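Local coordinates for PhnB-like domain-containing protein (Pseudomonas aeruginosa, PDB 1U69), which is of unknown function but, as a PhnB-like protein related to the glyoxalase and bleomycin-resistance superfamily, may contribute to drug resistance, at the interface of chains A and B. Coordinates in Å, arbitrary orientation; residue numbers count along the deposited sequence, not the author numbering. Chains: chain A/B, hypothetical protein.

Contact 1: the interface of chains A and B. Residues chain A 10-12, 66, 72-74; chain B 76-78, 109, 119.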
loop_
_atom_site.group_PDB
_atom_site.type_symbol
_atom_site.label_atom_id
_atom_site.label_comp_id
_atom_site.label_asym_id
_atom_site.label_seq_id
_atom_site.Cartn_x
_atom_site.Cartn_y
_atom_site.Cartn_z
ATOM N N CYS A 10 -13.871 -2.155 -9.308
ATOM C CA CYS A 10 -14.822 -2.954 -10.090
ATOM C C CYS A 10 -14.659 -2.654 -11.576
ATOM O O CYS A 10 -14.785 -1.515 -11.991
ATOM C CB CYS A 10 -16.255 -2.657 -9.646
ATOM S SG CYS A 10 -17.497 -3.709 -10.406
ATOM N N LEU A 11 -14.349 -3.683 -12.359
ATOM C CA LEU A 11 -14.101 -3.534 -13.785
ATOM C C LEU A 11 -15.150 -4.323 -14.545
ATOM O O LEU A 11 -15.425 -5.472 -14.207
ATOM C CB LEU A 11 -12.710 -4.046 -14.127
ATOM C CG LEU A 11 -11.588 -3.211 -13.498
ATOM C CD1 LEU A 11 -10.284 -3.965 -13.599
ATOM C CD2 LEU A 11 -11.509 -1.850 -14.167
ATOM N N TRP A 12 -15.717 -3.689 -15.572
ATOM C CA TRP A 12 -16.828 -4.233 -16.359
ATOM C C TRP A 12 -16.284 -5.103 -17.485
ATOM O O TRP A 12 -15.364 -4.700 -18.198
ATOM C CB TRP A 12 -17.641 -3.072 -16.943
ATOM C CG TRP A 12 -19.012 -3.393 -17.451
ATOM C CD1 TRP A 12 -19.330 -4.049 -18.601
ATOM C CD2 TRP A 12 -20.246 -3.022 -16.843
ATOM N NE1 TRP A 12 -20.695 -4.118 -18.737
ATOM C CE2 TRP A 12 -21.284 -3.495 -17.674
ATOM C CE3 TRP A 12 -20.587 -2.336 -15.680
ATOM C CZ2 TRP A 12 -22.630 -3.317 -17.367
ATOM C CZ3 TRP A 12 -21.931 -2.159 -15.373
ATOM C CH2 TRP A 12 -22.933 -2.654 -16.210
ATOM N N LEU A 66 -16.904 -7.753 -13.193
ATOM C CA LEU A 66 -18.357 -7.844 -13.282
ATOM C C LEU A 66 -18.761 -8.168 -14.700
ATOM O O LEU A 66 -18.458 -7.409 -15.610
ATOM C CB LEU A 66 -18.973 -6.503 -12.874
ATOM C CG LEU A 66 -20.484 -6.299 -13.036
ATOM C CD1 LEU A 66 -21.311 -7.289 -12.239
ATOM C CD2 LEU A 66 -20.826 -4.877 -12.577
ATOM N N PHE A 72 -21.257 -1.056 -21.465
ATOM C CA PHE A 72 -20.249 -0.018 -21.267
ATOM C C PHE A 72 -18.892 -0.457 -21.795
ATOM O O PHE A 72 -18.564 -1.654 -21.799
ATOM C CB PHE A 72 -20.166 0.367 -19.780
ATOM C CG PHE A 72 -21.475 0.846 -19.210
ATOM C CD1 PHE A 72 -21.979 2.106 -19.544
ATOM C CD2 PHE A 72 -22.222 0.038 -18.374
ATOM C CE1 PHE A 72 -23.193 2.551 -19.027
ATOM C CE2 PHE A 72 -23.441 0.480 -17.850
ATOM C CZ PHE A 72 -23.924 1.733 -18.180
ATOM N N ARG A 73 -18.095 0.529 -22.209
ATOM C CA ARG A 73 -16.760 0.314 -22.771
ATOM C C ARG A 73 -15.711 1.054 -21.953
ATOM O O ARG A 73 -15.977 2.138 -21.430
ATOM C CB ARG A 73 -16.711 0.821 -24.213
ATOM C CG ARG A 73 -17.627 0.027 -25.108
ATOM C CD ARG A 73 -17.578 0.360 -26.592
ATOM N NE ARG A 73 -17.307 -0.800 -27.455
ATOM C CZ ARG A 73 -17.888 -2.012 -27.386
ATOM N NH1 ARG A 73 -18.823 -2.317 -26.474
ATOM N NH2 ARG A 73 -17.513 -2.950 -28.254
ATOM N N HIS A 74 -14.527 0.461 -21.861
ATOM C CA HIS A 74 -13.397 1.073 -21.139
ATOM C C HIS A 74 -12.757 2.213 -21.937
ATOM O O HIS A 74 -12.864 2.288 -23.157
ATOM C CB HIS A 74 -12.321 0.016 -20.786
ATOM C CG HIS A 74 -12.777 -0.950 -19.744
ATOM N ND1 HIS A 74 -12.944 -0.594 -18.426
ATOM C CD2 HIS A 74 -13.187 -2.238 -19.838
ATOM C CE1 HIS A 74 -13.429 -1.623 -17.752
ATOM N NE2 HIS A 74 -13.591 -2.628 -18.584
ATOM N N GLU B 76 -19.135 3.784 -16.554
ATOM C CA GLU B 76 -19.413 2.726 -15.600
ATOM C C GLU B 76 -18.499 1.519 -15.756
ATOM O O GLU B 76 -18.501 0.644 -14.909
ATOM C CB GLU B 76 -20.870 2.276 -15.759
ATOM C CG GLU B 76 -21.860 3.250 -15.139
ATOM C CD GLU B 76 -22.381 4.316 -16.090
ATOM O OE1 GLU B 76 -21.709 4.678 -17.078
ATOM O OE2 GLU B 76 -23.506 4.823 -15.847
ATOM N N ALA B 77 -17.709 1.480 -16.825
ATOM C CA ALA B 77 -16.731 0.410 -17.032
ATOM C C ALA B 77 -15.769 0.268 -15.836
ATOM O O ALA B 77 -15.296 -0.829 -15.541
ATOM C CB ALA B 77 -15.950 0.656 -18.319
ATOM N N PHE B 78 -15.467 1.395 -15.184
ATOM C CA PHE B 78 -14.720 1.422 -13.924
ATOM C C PHE B 78 -15.603 1.977 -12.814
ATOM O O PHE B 78 -16.298 2.946 -13.022
ATOM C CB PHE B 78 -13.464 2.292 -14.027
ATOM C CG PHE B 78 -12.905 2.674 -12.661
ATOM C CD1 PHE B 78 -12.212 1.742 -11.919
ATOM C CD2 PHE B 78 -13.140 3.920 -12.095
ATOM C CE1 PHE B 78 -11.726 2.058 -10.650
ATOM C CE2 PHE B 78 -12.665 4.229 -10.824
ATOM C CZ PHE B 78 -11.956 3.302 -10.108
ATOM N N TRP B 109 -25.462 2.102 -7.444
ATOM C CA TRP B 109 -24.509 2.878 -8.229
ATOM C C TRP B 109 -24.879 4.357 -8.192
ATOM O O TRP B 109 -26.046 4.723 -8.203
ATOM C CB TRP B 109 -24.506 2.430 -9.696
ATOM C CG TRP B 109 -23.957 1.084 -9.948
ATOM C CD1 TRP B 109 -24.436 -0.107 -9.462
ATOM C CD2 TRP B 109 -22.826 0.762 -10.760
ATOM N NE1 TRP B 109 -23.662 -1.147 -9.920
ATOM C CE2 TRP B 109 -22.675 -0.643 -10.730
ATOM C CE3 TRP B 109 -21.932 1.518 -11.528
ATOM C CZ2 TRP B 109 -21.653 -1.301 -11.416
ATOM C CZ3 TRP B 109 -20.912 0.864 -12.204
ATOM C CH2 TRP B 109 -20.792 -0.534 -12.156
ATOM N N GLN B 119 -20.109 2.585 -6.273
ATOM C CA GLN B 119 -21.168 1.722 -5.784
ATOM C C GLN B 119 -21.117 1.768 -4.273
ATOM O O GLN B 119 -20.077 1.519 -3.681
ATOM C CB GLN B 119 -20.955 0.286 -6.249
ATOM C CG GLN B 119 -21.031 0.089 -7.741
ATOM C CD GLN B 119 -20.707 -1.342 -8.099
ATOM O OE1 GLN B 119 -21.405 -2.282 -7.647
ATOM N NE2 GLN B 119 -19.641 -1.536 -8.850
HETATM O O HOH W 1 -17.469 -0.974 -12.917
#

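Contact 2: the interface of chains A and B. Residues chain A 40-43, 52; chain B 129, 134, 137-138, 141.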
loop_
_atom_site.group_PDB
_atom_site.type_symbol
_atom_site.label_atom_id
_atom_site.label_comp_id
_atom_site.label_asym_id
_atom_site.label_seq_id
_atom_site.Cartn_x
_atom_site.Cartn_y
_atom_site.Cartn_z
ATOM N N PRO A 40 -27.596 -15.466 -9.082
ATOM C CA PRO A 40 -28.683 -16.216 -8.436
ATOM C C PRO A 40 -29.970 -16.219 -9.248
ATOM O O PRO A 40 -30.851 -17.018 -8.952
ATOM C CB PRO A 40 -28.868 -15.508 -7.087
ATOM C CG PRO A 40 -28.281 -14.157 -7.242
ATOM C CD PRO A 40 -27.345 -14.173 -8.423
ATOM N N GLY A 41 -30.069 -15.348 -10.246
ATOM C CA GLY A 41 -31.179 -15.375 -11.179
ATOM C C GLY A 41 -30.795 -14.837 -12.536
ATOM O O GLY A 41 -29.687 -14.320 -12.729
ATOM N N ASP A 42 -31.720 -14.946 -13.481
ATOM C CA ASP A 42 -31.535 -14.371 -14.797
ATOM C C ASP A 42 -31.420 -12.859 -14.660
ATOM O O ASP A 42 -32.006 -12.251 -13.759
ATOM C CB ASP A 42 -32.718 -14.700 -15.708
ATOM C CG ASP A 42 -32.813 -16.178 -16.066
ATOM O OD1 ASP A 42 -31.807 -16.921 -15.979
ATOM O OD2 ASP A 42 -33.884 -16.696 -16.450
ATOM N N TYR A 43 -30.638 -12.260 -15.539
ATOM C CA TYR A 43 -30.439 -10.822 -15.513
ATOM C C TYR A 43 -30.133 -10.345 -16.935
ATOM O O TYR A 43 -30.030 -11.162 -17.857
ATOM C CB TYR A 43 -29.383 -10.452 -14.463
ATOM C CG TYR A 43 -27.949 -10.773 -14.807
ATOM C CD1 TYR A 43 -27.067 -9.763 -15.174
ATOM C CD2 TYR A 43 -27.458 -12.071 -14.708
ATOM C CE1 TYR A 43 -25.739 -10.039 -15.474
ATOM C CE2 TYR A 43 -26.128 -12.356 -15.000
ATOM C CZ TYR A 43 -25.277 -11.332 -15.395
ATOM O OH TYR A 43 -23.954 -11.586 -15.683
ATOM N N LEU A 52 -21.234 -14.157 -12.415
ATOM C CA LEU A 52 -21.693 -12.778 -12.276
ATOM C C LEU A 52 -20.525 -11.866 -11.895
ATOM O O LEU A 52 -20.273 -10.858 -12.564
ATOM C CB LEU A 52 -22.821 -12.686 -11.245
ATOM C CG LEU A 52 -23.386 -11.303 -10.934
ATOM C CD1 LEU A 52 -23.973 -10.694 -12.180
ATOM C CD2 LEU A 52 -24.427 -11.382 -9.833
ATOM N N ILE B 129 -26.374 -11.807 -2.008
ATOM C CA ILE B 129 -26.319 -12.205 -3.411
ATOM C C ILE B 129 -25.377 -13.393 -3.617
ATOM O O ILE B 129 -25.562 -14.168 -4.542
ATOM C CB ILE B 129 -25.887 -11.005 -4.296
ATOM C CG1 ILE B 129 -26.985 -9.945 -4.302
ATOM C CG2 ILE B 129 -25.589 -11.447 -5.728
ATOM C CD1 ILE B 129 -26.502 -8.613 -4.867
ATOM N N ARG B 134 -29.772 -20.343 -2.506
ATOM C CA ARG B 134 -30.078 -19.768 -3.823
ATOM C C ARG B 134 -31.413 -19.012 -3.869
ATOM O O ARG B 134 -31.514 -17.966 -4.513
ATOM C CB ARG B 134 -30.060 -20.888 -4.880
ATOM C CG ARG B 134 -30.523 -20.500 -6.296
ATOM C CD ARG B 134 -29.776 -19.332 -6.935
ATOM N NE ARG B 134 -28.322 -19.518 -6.969
ATOM C CZ ARG B 134 -27.631 -20.082 -7.964
ATOM N NH1 ARG B 134 -28.234 -20.564 -9.042
ATOM N NH2 ARG B 134 -26.308 -20.174 -7.868
ATOM N N ALA B 137 -30.896 -15.751 -1.943
ATOM C CA ALA B 137 -29.992 -14.929 -2.750
ATOM C C ALA B 137 -30.751 -14.290 -3.903
ATOM O O ALA B 137 -30.567 -13.116 -4.192
ATOM C CB ALA B 137 -28.842 -15.770 -3.277
ATOM N N ARG B 138 -31.612 -15.066 -4.557
ATOM C CA ARG B 138 -32.365 -14.550 -5.678
ATOM C C ARG B 138 -33.383 -13.500 -5.233
ATOM O O ARG B 138 -33.586 -12.545 -5.945
ATOM C CB ARG B 138 -33.063 -15.674 -6.458
ATOM C CG ARG B 138 -33.600 -15.211 -7.805
ATOM C CD ARG B 138 -34.447 -16.236 -8.535
ATOM N NE ARG B 138 -33.753 -17.514 -8.664
ATOM C CZ ARG B 138 -34.032 -18.612 -7.963
ATOM N NH1 ARG B 138 -35.013 -18.633 -7.062
ATOM N NH2 ARG B 138 -33.319 -19.709 -8.172
ATOM N N PHE B 141 -31.401 -10.359 -4.767
ATOM C CA PHE B 141 -31.007 -9.935 -6.119
ATOM C C PHE B 141 -32.154 -9.201 -6.823
ATOM O O PHE B 141 -31.961 -8.130 -7.384
ATOM C CB PHE B 141 -30.586 -11.191 -6.897
ATOM C CG PHE B 141 -29.842 -10.943 -8.180
ATOM C CD1 PHE B 141 -28.708 -10.146 -8.214
ATOM C CD2 PHE B 141 -30.232 -11.586 -9.348
ATOM C CE1 PHE B 141 -28.009 -9.965 -9.391
ATOM C CE2 PHE B 141 -29.533 -11.411 -10.529
ATOM C CZ PHE B 141 -28.419 -10.590 -10.554
#

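Contact 1: the interface of chains A and B
The backbone carbonyl oxygen of B:Ala77 is the best-held polar atom, gripped across the boundary by one hydrogen bond from the amide of A:Trp12. A:Trp12 N lies 2.9 Å from B:Ala77 O, in the carbonyl plane, with 150° at the hydrogen. The carbonyl of A:Trp12 is itself tied down: A:His74 NE2 donates to A:Trp12 O, which lies near the plane of the imidazole and offers a lone pair, at 2.8 Å. This second-shell bond fixes the rotation of the imidazole, whose face then receives the methyl of B:Ala77, its CB 3.6 Å from the ring centroid; a side chain this small lets chain B's backbone settle closely against chain A. Next to it, B:Glu76 CB sits centrally over the A:Phe72 ring. Its side chain bends at chi2 (92°), bringing the carboxylate over the same ring, nearly parallel to it at 23°, so that both the methylene CB and the flat carboxylate lie against the aromatic face. A:Phe72 CD2 in turn covers the rim of one face of the A:Trp12 indole. The two tryptophans, broad and apolar, cross obliquely, B:Trp109 CH2 meeting the in-plane edge of A:Trp12 at CZ3, 3.8 Å away. B:Trp109 is backed by B:Gln119 CG over its face, while A:Leu66 CD2 touches it tip to tip. A water joins A:Cys10 O (2.9 Å) to B:Glu76 O (2.8 Å). In the fold, strand 7-13 of chain A pairs with the start of strand 78-84 of chain B through an antiparallel bridge between A:Leu11 and B:Phe78.

Contact 2: the interface of chains A and B
This is a largely apolar loop-on-helix interface: the turn after strand 31-38 of chain A docks onto helix 134-145 of chain B, with the end of helix 123-129 beside it. With its twin made by exchanging the chains, it would clamp the two subunits at both ends of a two-fold pair, although the coordinates alone do not prove that this dimer is the biological one. A:Pro40 is the main knob, hiding 110 Å² against its partner. Its compact, rigid ring suits a shallow apolar seat, and the residue brings no backbone N-H that would need a partner there. The pyrrolidine crosses B:Phe141 at about a right angle. Its CD stands over the centre of the phenyl face, 4.0 Å from the centroid, in a CH-pi contact, while its CG comes within 3.7 Å of B:Phe141 CG at the ring's root. On the helix floor, A:Pro40 CB meets the methyl B:Ala137 CB at 3.8 Å; alanine keeps this turn low enough for the proline to approach. B:Phe141 has CG anti to its backbone N (chi1 -166°), which throws the ring out from the helix toward chain A. Its far end meets A:Leu52 tip to tip, CD2 lying 3.9 Å from B:Phe141 CE1, and the CB of A:Tyr43 touches CZ. The backbone of A:Gly41, with no side chain to hold it off, passes obliquely above the rim of the ring near CD2 and CE2. Two arginines flank the proline on its other side. B:Arg134, bent at chi2 and chi3, lays CD and the guanidinium NE against A:Pro40 CA, so it serves here by packing. B:Arg138 leaves the helix extended (chi1 -167°) and bends at chi3, so that its guanidinium NE makes a weak hydrogen bond to the carbonyl A:Pro40 O at 3.0 Å, with 126° at the hydrogen.

Contact 1 and contact 2 lie about 19 Å apart, measured between the centres of their C-alpha atoms, and have no residue in common. Both join chain A to chain B, and chain A links them through neighbouring segments: strand 51-58 contributes A:Leu52 to contact 2 and strand 61-67 contributes A:Leu66 to contact 1. On chain B, strand 117-122 serves contact 1 and runs straight into helix 123-129, which serves contact 2. Contact 1 joins backbone to backbone near the middle, whereas contact 2 grips farther out with a helix. Repeated by the two-fold axis, they may help to hold the subunits in register, if this dimer is biological.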